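Local structure of TRAS1 ORF2p (Bombyx mori, 1WDU) at residues G67-Q72 with L92-Y97; S121-P126 with G152-A157; L181-L186 with F211-M216. The protein supplies the endonuclease domain of a telomere-specific non-LTR retrotransposon protein and probably cuts DNA at the sites where the element inserts. The protein carries 1 engineered substitution. All coordinates share one frame; numbering follows the deposited sequence.

Interaction 1 (G67-Q72 with L92-Y97); sequences GVRVFQ and LDVIQY
The Phe71 ring carries this contact. Its tip meets the tip of Val94, with Phe71 CZ 3.6 Å from Val94 CG1. Gln96 crosses the ring at about a right angle. Gln96 CG lies 3.6 Å from Phe71 CE2, and the amide carbon CD sits at the ring edge. The amide plane is turned 67° from the ring, so the two do not stack. The one polar link is weak: Arg69 NH2 to Leu92 O, 3.0 Å with a bent angle of 122° at the hydrogen. The Arg69 chain bends at chi3 and slides past Val94 to get there. NH2 also makes a weak bond to Asp89 O. Strands 69-72 and 93-96 are not paired; their axes come no closer than 9.9 Å. Each belongs to a different sheet of the alpha/beta sandwich, and Val87 and Val108 also touch both Phe71 and Val94 from those sheets. An alanine in place of Phe71 has no ring to meet Val94 and Gln96, and would probably loosen the packing between the two sheets. The chemistry implies two sheets joined near the surface by side-chain packing, with little polar fastening.

Interaction 2 (S121-P126 with G152-A157); sequences SYYFEP and GGDANA. With PO4 (phosphate ion), chain C.
Ser121 OG is the best-held polar atom. Three partners grip it: Ile51 O and Gln52 NE2 by hydrogen bonds, and Ala84 O by a weak one. They belong to the other sheet of this DNase I-like alpha/beta sandwich. Strands 116-123 and 149-154 run parallel as neighbours, joined by helix 131-142 in a beta-alpha-beta crossover. Three backbone hydrogen bonds tie them. Tyr122 N donates to Gly152 O, and Asp154 N to Tyr122 O, each donor lying above the carbonyl plane. The straightest is Phe124 N to Asp154 O, 3.0 Å and 165° at the hydrogen, nearly along the C=O axis.

On one face of the sheet, Tyr122 takes the crowded chi1 of 68°, which lays its ring over Gly153. Gly153 CA stands 3.5 Å from the ring centroid, a CH-pi contact almost on the ring normal. A side chain on Gly153 would clash with Tyr122 O. Ala155 CB touches both rings, 4.0 Å from Tyr122 CE2 and from Phe124 CD1.

Ser121, Tyr123 and Asp154 point to the other face. Tyr123 and Asp154 run side by side, with ring and carboxylate planes 73° apart. Asp154 OD1 accepts from Asn156 N at 2.9 Å, closing an Asx turn. The Gly-Asp-Ala-Asn sequence is consistent with the active-site motif of DNase I-like nucleases. A phosphate ion, probably from the crystallisation liquor, sits here and is also hydrogen-bonded to His234 NE2. It may mark where a DNA phosphate would lie. Its O3 is 3.0 Å from Asp154 OD2, and such closeness would probably perturb the ionisation of both. Tyr123 OH donates to that same phosphate O3 at 2.7 Å, in the plane of the tyrosine ring.

Interaction 3 (L181-L186 with F211-M216); sequences LGLHIL and FCTEDM
A short antiparallel pairing joins the residues after helix 169-181 to the end of strand 204-212. It lies within one sheet of the alpha/beta sandwich. The tight part is backbone. His184 and Cys212 form a hydrogen-bonded pair. His184 N meets Cys212 O at 2.7 Å, nearly straight at 171° and in the carbonyl plane. The return bond, Cys212 N to His184 O, is 3.0 Å, with its donor above the plane. Phe211 has its CG in the crowded position between the backbone N and carbonyl carbon (chi1 48°). Leu183 CD1 touches its CE1 at 3.6 Å, and Phe151 stacks on the ring. On the opposite face of the sheet, Leu186 CD1 packs on Cys212 SG at 3.8 Å.

The outer side is looser. Glu214 is exposed, and its chain bends at chi2 so that OE1 comes over one face of the His184 imidazole. The carboxylate and ring planes are 68° apart. OE1 is 2.8 Å from His184 NE2, but the angle is too poor for a hydrogen bond. The nearby carboxylate would probably still stabilise a charged imidazole. Thr213, just before the 3-10 segment 214-216, is the buried exception: its OG1 donates to Asp215 OD2 at 2.9 Å.

How the interactions relate
Interaction 2 is the buried one. Interaction 1 lies at the surface on the opposite side of the chain's centre, and interaction 3 is partly buried. All three reach the sheet that holds strands 149-154 and 204-212. Interactions 2 and 3 are pairings within it, parallel and antiparallel, so both are tied by backbone hydrogen bonds. Interaction 1 instead bridges to the second sheet and depends on side chains. Interactions 2 and 3 use those two neighbouring strands and touch where Tyr122 OH packs against Phe211 CE2 at 3.6 Å. Interaction 1 touches neither. Polar side chains cluster at the phosphate site in interaction 2, whereas His184 and Glu214 of interaction 3 lie on its outer side.

Interaction 1 (G67-Q72 with L92-Y97)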
ATOM      1  N   GLY A  67     -17.569  -3.969  11.101  1.00 63.65           N
ATOM      2  CA  GLY A  67     -18.185  -3.038  10.170  1.00 59.59           C
ATOM      3  C   GLY A  67     -17.154  -2.446   9.226  1.00 57.17           C
ATOM      4  O   GLY A  67     -17.253  -1.286   8.812  1.00 57.97           O
ATOM      5  N   VAL A  68     -16.166  -3.262   8.876  1.00 52.95           N
ATOM      6  CA  VAL A  68     -15.078  -2.860   7.998  1.00 48.66           C
ATOM      7  C   VAL A  68     -15.268  -3.387   6.586  1.00 45.84           C
ATOM      8  O   VAL A  68     -15.441  -4.588   6.383  1.00 45.05           O
ATOM      9  CB  VAL A  68     -13.743  -3.401   8.522  1.00 47.85           C
ATOM     10  CG1 VAL A  68     -12.614  -3.005   7.585  1.00 49.54           C
ATOM     11  CG2 VAL A  68     -13.504  -2.895   9.928  1.00 48.22           C
ATOM     12  N   ARG A  69     -15.224  -2.496   5.605  1.00 42.43           N
ATOM     13  CA  ARG A  69     -15.382  -2.930   4.225  1.00 40.03           C
ATOM     14  C   ARG A  69     -14.016  -3.331   3.676  1.00 39.14           C
ATOM     15  O   ARG A  69     -13.041  -2.581   3.787  1.00 38.81           O
ATOM     16  CB  ARG A  69     -16.016  -1.812   3.389  1.00 38.74           C
ATOM     17  CG  ARG A  69     -17.376  -1.399   3.936  1.00 38.95           C
ATOM     18  CD  ARG A  69     -18.229  -0.601   2.967  1.00 37.14           C
ATOM     19  NE  ARG A  69     -17.877   0.814   2.832  1.00 36.72           N
ATOM     20  CZ  ARG A  69     -17.387   1.576   3.801  1.00 34.11           C
ATOM     21  NH1 ARG A  69     -17.160   1.058   5.002  1.00 38.00           N
ATOM     22  NH2 ARG A  69     -17.162   2.870   3.580  1.00 29.84           N
ATOM     23  N   VAL A  70     -13.942  -4.531   3.109  1.00 36.16           N
ATOM     24  CA  VAL A  70     -12.689  -5.020   2.559  1.00 34.79           C
ATOM     25  C   VAL A  70     -12.799  -5.296   1.067  1.00 34.90           C
ATOM     26  O   VAL A  70     -13.712  -5.981   0.614  1.00 34.84           O
ATOM     27  CB  VAL A  70     -12.225  -6.302   3.276  1.00 34.04           C
ATOM     28  CG1 VAL A  70     -10.887  -6.769   2.698  1.00 33.35           C
ATOM     29  CG2 VAL A  70     -12.091  -6.036   4.767  1.00 32.32           C
ATOM     30  N   PHE A  71     -11.856  -4.749   0.312  1.00 35.40           N
ATOM     31  CA  PHE A  71     -11.824  -4.919  -1.136  1.00 34.68           C
ATOM     32  C   PHE A  71     -10.565  -5.684  -1.451  1.00 35.01           C
ATOM     33  O   PHE A  71      -9.461  -5.252  -1.116  1.00 35.63           O
ATOM     34  CB  PHE A  71     -11.837  -3.551  -1.808  1.00 34.02           C
ATOM     35  CG  PHE A  71     -12.991  -2.711  -1.374  1.00 34.86           C
ATOM     36  CD1 PHE A  71     -12.943  -2.021  -0.161  1.00 34.21           C
ATOM     37  CD2 PHE A  71     -14.178  -2.702  -2.107  1.00 34.00           C
ATOM     38  CE1 PHE A  71     -14.063  -1.344   0.321  1.00 34.38           C
ATOM     39  CE2 PHE A  71     -15.307  -2.026  -1.631  1.00 34.82           C
ATOM     40  CZ  PHE A  71     -15.251  -1.350  -0.419  1.00 34.89           C
ATOM     41  N   GLN A  72     -10.742  -6.833  -2.089  1.00 35.92           N
ATOM     42  CA  GLN A  72      -9.633  -7.708  -2.399  1.00 36.87           C
ATOM     43  C   GLN A  72      -9.265  -7.821  -3.861  1.00 37.14           C
ATOM     44  O   GLN A  72     -10.056  -7.517  -4.754  1.00 36.13           O
ATOM     45  CB  GLN A  72      -9.937  -9.103  -1.869  1.00 38.47           C
ATOM     46  CG  GLN A  72     -10.410  -9.112  -0.433  1.00 44.13           C
ATOM     47  CD  GLN A  72     -10.694 -10.512   0.071  1.00 44.51           C
ATOM     48  OE1 GLN A  72     -11.392 -11.282  -0.582  1.00 47.00           O
ATOM     49  NE2 GLN A  72     -10.163 -10.842   1.240  1.00 46.32           N
ATOM     50  N   LEU A  92     -17.120   7.015   4.788  1.00 40.52           N
ATOM     51  CA  LEU A  92     -16.323   7.371   3.621  1.00 38.11           C
ATOM     52  C   LEU A  92     -16.899   6.783   2.328  1.00 36.80           C
ATOM     53  O   LEU A  92     -17.205   5.595   2.256  1.00 36.79           O
ATOM     54  CB  LEU A  92     -14.889   6.876   3.819  1.00 38.33           C
ATOM     55  CG  LEU A  92     -13.861   7.251   2.756  1.00 38.77           C
ATOM     56  CD1 LEU A  92     -13.843   8.770   2.569  1.00 38.87           C
ATOM     57  CD2 LEU A  92     -12.487   6.739   3.188  1.00 39.42           C
ATOM     58  N   ASP A  93     -17.054   7.623   1.313  1.00 36.47           N
ATOM     59  CA  ASP A  93     -17.572   7.181   0.020  1.00 37.61           C
ATOM     60  C   ASP A  93     -16.503   6.343  -0.684  1.00 37.44           C
ATOM     61  O   ASP A  93     -15.343   6.747  -0.792  1.00 36.51           O
ATOM     62  CB  ASP A  93     -17.937   8.392  -0.851  1.00 39.82           C
ATOM     63  CG  ASP A  93     -19.393   8.814  -0.696  1.00 43.18           C
ATOM     64  OD1 ASP A  93     -19.894   8.833   0.448  1.00 44.36           O
ATOM     65  OD2 ASP A  93     -20.038   9.133  -1.721  1.00 43.77           O
ATOM     66  N   VAL A  94     -16.905   5.179  -1.173  1.00 36.85           N
ATOM     67  CA  VAL A  94     -15.985   4.277  -1.844  1.00 37.01           C
ATOM     68  C   VAL A  94     -16.460   3.861  -3.234  1.00 38.10           C
ATOM     69  O   VAL A  94     -17.659   3.690  -3.476  1.00 39.65           O
ATOM     70  CB  VAL A  94     -15.765   3.003  -0.986  1.00 35.48           C
ATOM     71  CG1 VAL A  94     -15.028   1.947  -1.784  1.00 35.44           C
ATOM     72  CG2 VAL A  94     -14.990   3.360   0.272  1.00 35.19           C
ATOM     73  N   ILE A  95     -15.512   3.707  -4.150  1.00 37.12           N
ATOM     74  CA  ILE A  95     -15.830   3.280  -5.499  1.00 38.58           C
ATOM     75  C   ILE A  95     -14.839   2.210  -5.936  1.00 37.73           C
ATOM     76  O   ILE A  95     -13.627   2.384  -5.804  1.00 37.58           O
ATOM     77  CB  ILE A  95     -15.806   4.462  -6.501  1.00 40.57           C
ATOM     78  CG1 ILE A  95     -15.658   3.926  -7.926  1.00 40.06           C
ATOM     79  CG2 ILE A  95     -14.702   5.434  -6.148  1.00 42.37           C
ATOM     80  CD1 ILE A  95     -15.803   4.979  -8.977  1.00 44.56           C
ATOM     81  N   GLN A  96     -15.364   1.105  -6.453  1.00 37.00           N
ATOM     82  CA  GLN A  96     -14.533  -0.010  -6.898  1.00 37.66           C
ATOM     83  C   GLN A  96     -14.200   0.045  -8.384  1.00 37.39           C
ATOM     84  O   GLN A  96     -14.996   0.515  -9.201  1.00 35.72           O
ATOM     85  CB  GLN A  96     -15.234  -1.348  -6.628  1.00 37.29           C
ATOM     86  CG  GLN A  96     -15.727  -1.561  -5.213  1.00 36.94           C
ATOM     87  CD  GLN A  96     -16.359  -2.932  -5.043  1.00 38.59           C
ATOM     88  OE1 GLN A  96     -15.687  -3.952  -5.178  1.00 40.88           O
ATOM     89  NE2 GLN A  96     -17.652  -2.962  -4.752  1.00 37.73           N
ATOM     90  N   TYR A  97     -13.027  -0.467  -8.732  1.00 37.77           N
ATOM     91  CA  TYR A  97     -12.608  -0.512 -10.126  1.00 38.40           C
ATOM     92  C   TYR A  97     -12.214  -1.936 -10.509  1.00 40.16           C
ATOM     93  O   TYR A  97     -11.033  -2.266 -10.606  1.00 40.39           O
ATOM     94  CB  TYR A  97     -11.446   0.446 -10.361  1.00 35.70           C
ATOM     95  CG  TYR A  97     -11.807   1.883 -10.081  1.00 36.47           C
ATOM     96  CD1 TYR A  97     -11.439   2.495  -8.881  1.00 35.26           C
ATOM     97  CD2 TYR A  97     -12.546   2.631 -11.009  1.00 35.48           C
ATOM     98  CE1 TYR A  97     -11.792   3.821  -8.611  1.00 34.68           C
ATOM     99  CE2 TYR A  97     -12.908   3.948 -10.748  1.00 33.81           C
ATOM    100  CZ  TYR A  97     -12.525   4.539  -9.551  1.00 35.48           C
ATOM    101  OH  TYR A  97     -12.850   5.858  -9.309  1.00 36.19           O
TER

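Interaction 2 (S121-P126 with G152-A157)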
ATOM      1  N   SER A 121      -3.377  -0.936  -3.426  1.00 24.33           N
ATOM      2  CA  SER A 121      -2.570  -1.792  -2.576  1.00 25.69           C
ATOM      3  C   SER A 121      -2.035  -2.849  -3.531  1.00 26.21           C
ATOM      4  O   SER A 121      -2.792  -3.441  -4.297  1.00 26.67           O
ATOM      5  CB  SER A 121      -3.413  -2.442  -1.470  1.00 25.70           C
ATOM      6  OG  SER A 121      -2.601  -3.253  -0.627  1.00 21.33           O
ATOM      7  N   TYR A 122      -0.728  -3.080  -3.480  1.00 26.90           N
ATOM      8  CA  TYR A 122      -0.096  -4.034  -4.376  1.00 26.25           C
ATOM      9  C   TYR A 122       0.900  -4.958  -3.685  1.00 27.42           C
ATOM     10  O   TYR A 122       1.397  -4.673  -2.594  1.00 26.02           O
ATOM     11  CB  TYR A 122       0.640  -3.284  -5.483  1.00 22.11           C
ATOM     12  CG  TYR A 122       1.849  -2.509  -4.986  1.00 23.46           C
ATOM     13  CD1 TYR A 122       1.759  -1.154  -4.654  1.00 20.82           C
ATOM     14  CD2 TYR A 122       3.092  -3.138  -4.851  1.00 24.26           C
ATOM     15  CE1 TYR A 122       2.876  -0.443  -4.211  1.00 18.30           C
ATOM     16  CE2 TYR A 122       4.213  -2.440  -4.400  1.00 23.76           C
ATOM     17  CZ  TYR A 122       4.100  -1.094  -4.085  1.00 21.77           C
ATOM     18  OH  TYR A 122       5.222  -0.422  -3.651  1.00 19.69           O
ATOM     19  N   TYR A 123       1.192  -6.062  -4.361  1.00 28.57           N
ATOM     20  CA  TYR A 123       2.144  -7.056  -3.894  1.00 28.43           C
ATOM     21  C   TYR A 123       2.785  -7.747  -5.113  1.00 28.15           C
ATOM     22  O   TYR A 123       2.096  -8.334  -5.946  1.00 26.43           O
ATOM     23  CB  TYR A 123       1.455  -8.087  -3.000  1.00 26.24           C
ATOM     24  CG  TYR A 123       2.383  -9.204  -2.582  1.00 29.13           C
ATOM     25  CD1 TYR A 123       2.388 -10.424  -3.259  1.00 30.27           C
ATOM     26  CD2 TYR A 123       3.301  -9.022  -1.549  1.00 28.03           C
ATOM     27  CE1 TYR A 123       3.282 -11.428  -2.923  1.00 30.96           C
ATOM     28  CE2 TYR A 123       4.198 -10.014  -1.206  1.00 28.00           C
ATOM     29  CZ  TYR A 123       4.185 -11.216  -1.896  1.00 31.02           C
ATOM     30  OH  TYR A 123       5.078 -12.200  -1.559  1.00 32.48           O
ATOM     31  N   PHE A 124       4.108  -7.654  -5.205  1.00 27.06           N
ATOM     32  CA  PHE A 124       4.860  -8.251  -6.300  1.00 26.44           C
ATOM     33  C   PHE A 124       5.673  -9.436  -5.753  1.00 28.35           C
ATOM     34  O   PHE A 124       6.514  -9.254  -4.863  1.00 27.31           O
ATOM     35  CB  PHE A 124       5.811  -7.204  -6.902  1.00 23.55           C
ATOM     36  CG  PHE A 124       5.124  -5.931  -7.372  1.00 23.04           C
ATOM     37  CD1 PHE A 124       5.847  -4.749  -7.493  1.00 17.58           C
ATOM     38  CD2 PHE A 124       3.757  -5.921  -7.694  1.00 21.98           C
ATOM     39  CE1 PHE A 124       5.235  -3.578  -7.924  1.00 18.42           C
ATOM     40  CE2 PHE A 124       3.130  -4.756  -8.126  1.00 19.77           C
ATOM     41  CZ  PHE A 124       3.876  -3.575  -8.241  1.00 22.43           C
ATOM     42  N   GLU A 125       5.422 -10.639  -6.275  1.00 28.00           N
ATOM     43  CA  GLU A 125       6.158 -11.824  -5.827  1.00 31.91           C
ATOM     44  C   GLU A 125       7.641 -11.538  -5.987  1.00 32.62           C
ATOM     45  O   GLU A 125       8.048 -10.876  -6.942  1.00 34.39           O
ATOM     46  CB  GLU A 125       5.829 -13.048  -6.684  1.00 34.12           C
ATOM     47  CG  GLU A 125       4.486 -13.010  -7.367  1.00 39.07           C
ATOM     48  CD  GLU A 125       3.369 -13.279  -6.414  1.00 42.42           C
ATOM     49  OE1 GLU A 125       3.656 -13.780  -5.298  1.00 41.86           O
ATOM     50  OE2 GLU A 125       2.207 -13.001  -6.788  1.00 44.39           O
ATOM     51  N   PRO A 126       8.472 -12.046  -5.065  1.00 34.00           N
ATOM     52  CA  PRO A 126       9.918 -11.826  -5.132  1.00 36.14           C
ATOM     53  C   PRO A 126      10.566 -12.707  -6.201  1.00 37.78           C
ATOM     54  O   PRO A 126      11.683 -12.432  -6.646  1.00 37.73           O
ATOM     55  CB  PRO A 126      10.381 -12.212  -3.734  1.00 34.71           C
ATOM     56  CG  PRO A 126       9.500 -13.391  -3.447  1.00 35.12           C
ATOM     57  CD  PRO A 126       8.131 -12.887  -3.901  1.00 35.18           C
ATOM     58  N   GLY A 152       0.619   1.750  -2.477  1.00 29.40           N
ATOM     59  CA  GLY A 152       1.311   1.236  -1.314  1.00 27.74           C
ATOM     60  C   GLY A 152       1.359  -0.276  -1.370  1.00 27.07           C
ATOM     61  O   GLY A 152       0.354  -0.932  -1.676  1.00 26.90           O
ATOM     62  N   GLY A 153       2.529  -0.835  -1.091  1.00 25.87           N
ATOM     63  CA  GLY A 153       2.654  -2.272  -1.096  1.00 25.79           C
ATOM     64  C   GLY A 153       4.070  -2.778  -0.925  1.00 25.88           C
ATOM     65  O   GLY A 153       4.985  -2.030  -0.577  1.00 23.36           O
ATOM     66  N   ASP A 154       4.224  -4.076  -1.170  1.00 25.05           N
ATOM     67  CA  ASP A 154       5.499  -4.755  -1.079  1.00 26.94           C
ATOM     68  C   ASP A 154       5.978  -4.977  -2.509  1.00 26.26           C
ATOM     69  O   ASP A 154       5.377  -5.738  -3.256  1.00 27.15           O
ATOM     70  CB  ASP A 154       5.318  -6.106  -0.370  1.00 28.49           C
ATOM     71  CG  ASP A 154       6.623  -6.853  -0.185  1.00 31.02           C
ATOM     72  OD1 ASP A 154       7.673  -6.354  -0.640  1.00 32.23           O
ATOM     73  OD2 ASP A 154       6.598  -7.947   0.417  1.00 33.25           O
ATOM     74  N   ALA A 155       7.055  -4.307  -2.887  1.00 26.54           N
ATOM     75  CA  ALA A 155       7.600  -4.443  -4.230  1.00 26.27           C
ATOM     76  C   ALA A 155       8.683  -5.508  -4.321  1.00 26.77           C
ATOM     77  O   ALA A 155       9.091  -5.883  -5.426  1.00 28.77           O
ATOM     78  CB  ALA A 155       8.167  -3.109  -4.688  1.00 24.68           C
ATOM     79  N   ASN A 156       9.140  -6.003  -3.171  1.00 26.71           N
ATOM     80  CA  ASN A 156      10.219  -6.986  -3.151  1.00 27.17           C
ATOM     81  C   ASN A 156      11.295  -6.493  -4.121  1.00 27.48           C
ATOM     82  O   ASN A 156      11.748  -7.231  -4.992  1.00 26.25           O
ATOM     83  CB  ASN A 156       9.719  -8.364  -3.601  1.00 27.59           C
ATOM     84  CG  ASN A 156       9.073  -9.147  -2.480  1.00 28.60           C
ATOM     85  OD1 ASN A 156       7.877  -9.445  -2.522  1.00 30.11           O
ATOM     86  ND2 ASN A 156       9.860  -9.488  -1.468  1.00 27.96           N
ATOM     87  N   ALA A 157      11.666  -5.227  -3.979  1.00 29.05           N
ATOM     88  CA  ALA A 157      12.670  -4.599  -4.837  1.00 31.21           C
ATOM     89  C   ALA A 157      13.425  -3.601  -3.976  1.00 31.91           C
ATOM     90  O   ALA A 157      12.838  -2.919  -3.132  1.00 31.19           O
ATOM     91  CB  ALA A 157      11.998  -3.876  -6.017  1.00 31.47           C
TER
HETATM   92  P   PO4 C 249       6.874 -11.909   1.302  1.00 76.15           P
HETATM   93  O1  PO4 C 249       7.446 -13.288   0.819  1.00 75.93           O
HETATM   94  O2  PO4 C 249       7.519 -11.397   2.571  1.00 75.78           O
HETATM   95  O3  PO4 C 249       6.810 -10.907   0.137  1.00 75.48           O
HETATM   96  O4  PO4 C 249       5.401 -12.209   1.641  1.00 75.70           O

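Interaction 3 (L181-L186 with F211-M216)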
ATOM      1  N   LEU A 181       5.975   7.977 -14.984  1.00 45.15           N
ATOM      2  CA  LEU A 181       4.638   8.347 -14.538  1.00 44.33           C
ATOM      3  C   LEU A 181       4.577   9.577 -13.646  1.00 44.23           C
ATOM      4  O   LEU A 181       3.489  10.040 -13.297  1.00 45.19           O
ATOM      5  CB  LEU A 181       3.994   7.164 -13.818  1.00 43.29           C
ATOM      6  CG  LEU A 181       4.085   5.817 -14.549  1.00 43.12           C
ATOM      7  CD1 LEU A 181       3.314   4.768 -13.769  1.00 42.24           C
ATOM      8  CD2 LEU A 181       3.537   5.943 -15.962  1.00 42.39           C
ATOM      9  N   GLY A 182       5.730  10.120 -13.283  1.00 43.14           N
ATOM     10  CA  GLY A 182       5.725  11.285 -12.414  1.00 43.35           C
ATOM     11  C   GLY A 182       5.337  10.922 -10.984  1.00 43.56           C
ATOM     12  O   GLY A 182       4.895  11.778 -10.218  1.00 45.05           O
ATOM     13  N   LEU A 183       5.507   9.651 -10.623  1.00 41.12           N
ATOM     14  CA  LEU A 183       5.180   9.176  -9.284  1.00 40.62           C
ATOM     15  C   LEU A 183       6.332   9.492  -8.330  1.00 40.17           C
ATOM     16  O   LEU A 183       7.504   9.312  -8.669  1.00 39.87           O
ATOM     17  CB  LEU A 183       4.893   7.666  -9.320  1.00 38.59           C
ATOM     18  CG  LEU A 183       3.679   7.297 -10.190  1.00 38.55           C
ATOM     19  CD1 LEU A 183       3.511   5.788 -10.265  1.00 39.21           C
ATOM     20  CD2 LEU A 183       2.425   7.940  -9.608  1.00 38.35           C
ATOM     21  N   HIS A 184       5.994   9.959  -7.134  1.00 39.07           N
ATOM     22  CA  HIS A 184       6.999  10.342  -6.155  1.00 38.62           C
ATOM     23  C   HIS A 184       6.984   9.490  -4.900  1.00 38.05           C
ATOM     24  O   HIS A 184       5.935   9.223  -4.326  1.00 37.75           O
ATOM     25  CB  HIS A 184       6.801  11.811  -5.799  1.00 40.41           C
ATOM     26  CG  HIS A 184       6.820  12.716  -6.990  1.00 43.53           C
ATOM     27  ND1 HIS A 184       7.988  13.207  -7.535  1.00 44.58           N
ATOM     28  CD2 HIS A 184       5.818  13.167  -7.781  1.00 44.25           C
ATOM     29  CE1 HIS A 184       7.702  13.921  -8.610  1.00 44.70           C
ATOM     30  NE2 HIS A 184       6.393  13.911  -8.782  1.00 44.98           N
ATOM     31  N   ILE A 185       8.173   9.068  -4.489  1.00 38.12           N
ATOM     32  CA  ILE A 185       8.356   8.233  -3.317  1.00 39.11           C
ATOM     33  C   ILE A 185       8.014   8.960  -2.030  1.00 40.29           C
ATOM     34  O   ILE A 185       8.381  10.120  -1.837  1.00 41.96           O
ATOM     35  CB  ILE A 185       9.805   7.730  -3.236  1.00 38.89           C
ATOM     36  CG1 ILE A 185      10.117   6.885  -4.475  1.00 39.09           C
ATOM     37  CG2 ILE A 185      10.003   6.898  -1.972  1.00 38.59           C
ATOM     38  CD1 ILE A 185      11.582   6.560  -4.644  1.00 40.32           C
ATOM     39  N   LEU A 186       7.302   8.263  -1.155  1.00 39.79           N
ATOM     40  CA  LEU A 186       6.894   8.812   0.129  1.00 41.02           C
ATOM     41  C   LEU A 186       7.779   8.282   1.254  1.00 40.82           C
ATOM     42  O   LEU A 186       7.902   8.911   2.300  1.00 41.91           O
ATOM     43  CB  LEU A 186       5.423   8.463   0.404  1.00 40.19           C
ATOM     44  CG  LEU A 186       4.417   9.322  -0.373  1.00 40.05           C
ATOM     45  CD1 LEU A 186       3.023   8.699  -0.358  1.00 37.90           C
ATOM     46  CD2 LEU A 186       4.401  10.722   0.246  1.00 37.44           C
ATOM     47  N   PHE A 211       4.135   5.431  -2.934  1.00 30.57           N
ATOM     48  CA  PHE A 211       4.382   6.532  -3.848  1.00 30.47           C
ATOM     49  C   PHE A 211       3.080   7.122  -4.347  1.00 31.45           C
ATOM     50  O   PHE A 211       2.036   6.469  -4.303  1.00 32.69           O
ATOM     51  CB  PHE A 211       5.287   6.073  -5.007  1.00 30.72           C
ATOM     52  CG  PHE A 211       4.870   4.775  -5.651  1.00 28.34           C
ATOM     53  CD1 PHE A 211       4.001   4.764  -6.733  1.00 28.36           C
ATOM     54  CD2 PHE A 211       5.408   3.570  -5.223  1.00 29.32           C
ATOM     55  CE1 PHE A 211       3.679   3.572  -7.392  1.00 27.36           C
ATOM     56  CE2 PHE A 211       5.087   2.366  -5.880  1.00 29.27           C
ATOM     57  CZ  PHE A 211       4.224   2.377  -6.963  1.00 26.78           C
ATOM     58  N   CYS A 212       3.139   8.361  -4.815  1.00 33.34           N
ATOM     59  CA  CYS A 212       1.938   9.048  -5.266  1.00 36.70           C
ATOM     60  C   CYS A 212       2.210  10.067  -6.353  1.00 38.18           C
ATOM     61  O   CYS A 212       3.351  10.446  -6.596  1.00 39.41           O
ATOM     62  CB  CYS A 212       1.315   9.789  -4.084  1.00 36.98           C
ATOM     63  SG  CYS A 212       2.452  11.022  -3.360  1.00 37.33           S
ATOM     64  N   THR A 213       1.139  10.522  -6.992  1.00 40.27           N
ATOM     65  CA  THR A 213       1.239  11.545  -8.023  1.00 42.37           C
ATOM     66  C   THR A 213       1.741  12.814  -7.328  1.00 44.75           C
ATOM     67  O   THR A 213       1.605  12.951  -6.112  1.00 46.20           O
ATOM     68  CB  THR A 213      -0.133  11.822  -8.645  1.00 40.40           C
ATOM     69  OG1 THR A 213      -1.106  11.945  -7.598  1.00 40.52           O
ATOM     70  CG2 THR A 213      -0.533  10.697  -9.581  1.00 39.27           C
ATOM     71  N   GLU A 214       2.319  13.733  -8.094  1.00 47.38           N
ATOM     72  CA  GLU A 214       2.860  14.980  -7.542  1.00 49.33           C
ATOM     73  C   GLU A 214       1.862  15.754  -6.676  1.00 47.98           C
ATOM     74  O   GLU A 214       2.193  16.183  -5.570  1.00 47.68           O
ATOM     75  CB  GLU A 214       3.362  15.872  -8.689  1.00 52.37           C
ATOM     76  CG  GLU A 214       3.869  17.259  -8.283  1.00 57.78           C
ATOM     77  CD  GLU A 214       5.175  17.216  -7.509  1.00 61.46           C
ATOM     78  OE1 GLU A 214       6.136  16.578  -7.997  1.00 64.07           O
ATOM     79  OE2 GLU A 214       5.247  17.827  -6.419  1.00 62.84           O
ATOM     80  N   ASP A 215       0.644  15.918  -7.182  1.00 48.21           N
ATOM     81  CA  ASP A 215      -0.405  16.653  -6.479  1.00 48.84           C
ATOM     82  C   ASP A 215      -0.730  16.133  -5.078  1.00 48.93           C
ATOM     83  O   ASP A 215      -1.303  16.855  -4.271  1.00 49.58           O
ATOM     84  CB  ASP A 215      -1.684  16.671  -7.328  1.00 50.78           C
ATOM     85  CG  ASP A 215      -2.415  15.327  -7.331  1.00 52.43           C
ATOM     86  OD1 ASP A 215      -3.214  15.076  -6.401  1.00 54.28           O
ATOM     87  OD2 ASP A 215      -2.187  14.524  -8.258  1.00 49.98           O
ATOM     88  N   MET A 216      -0.369  14.889  -4.782  1.00 49.96           N
ATOM     89  CA  MET A 216      -0.655  14.329  -3.464  1.00 49.48           C
ATOM     90  C   MET A 216       0.290  14.858  -2.405  1.00 49.77           C
ATOM     91  O   MET A 216      -0.073  14.947  -1.230  1.00 50.54           O
ATOM     92  CB  MET A 216      -0.625  12.803  -3.505  1.00 48.32           C
ATOM     93  CG  MET A 216      -1.842  12.219  -4.198  1.00 47.34           C
ATOM     94  SD  MET A 216      -3.368  12.949  -3.549  1.00 47.84           S
ATOM     95  CE  MET A 216      -3.292  12.393  -1.828  1.00 47.16           C
TER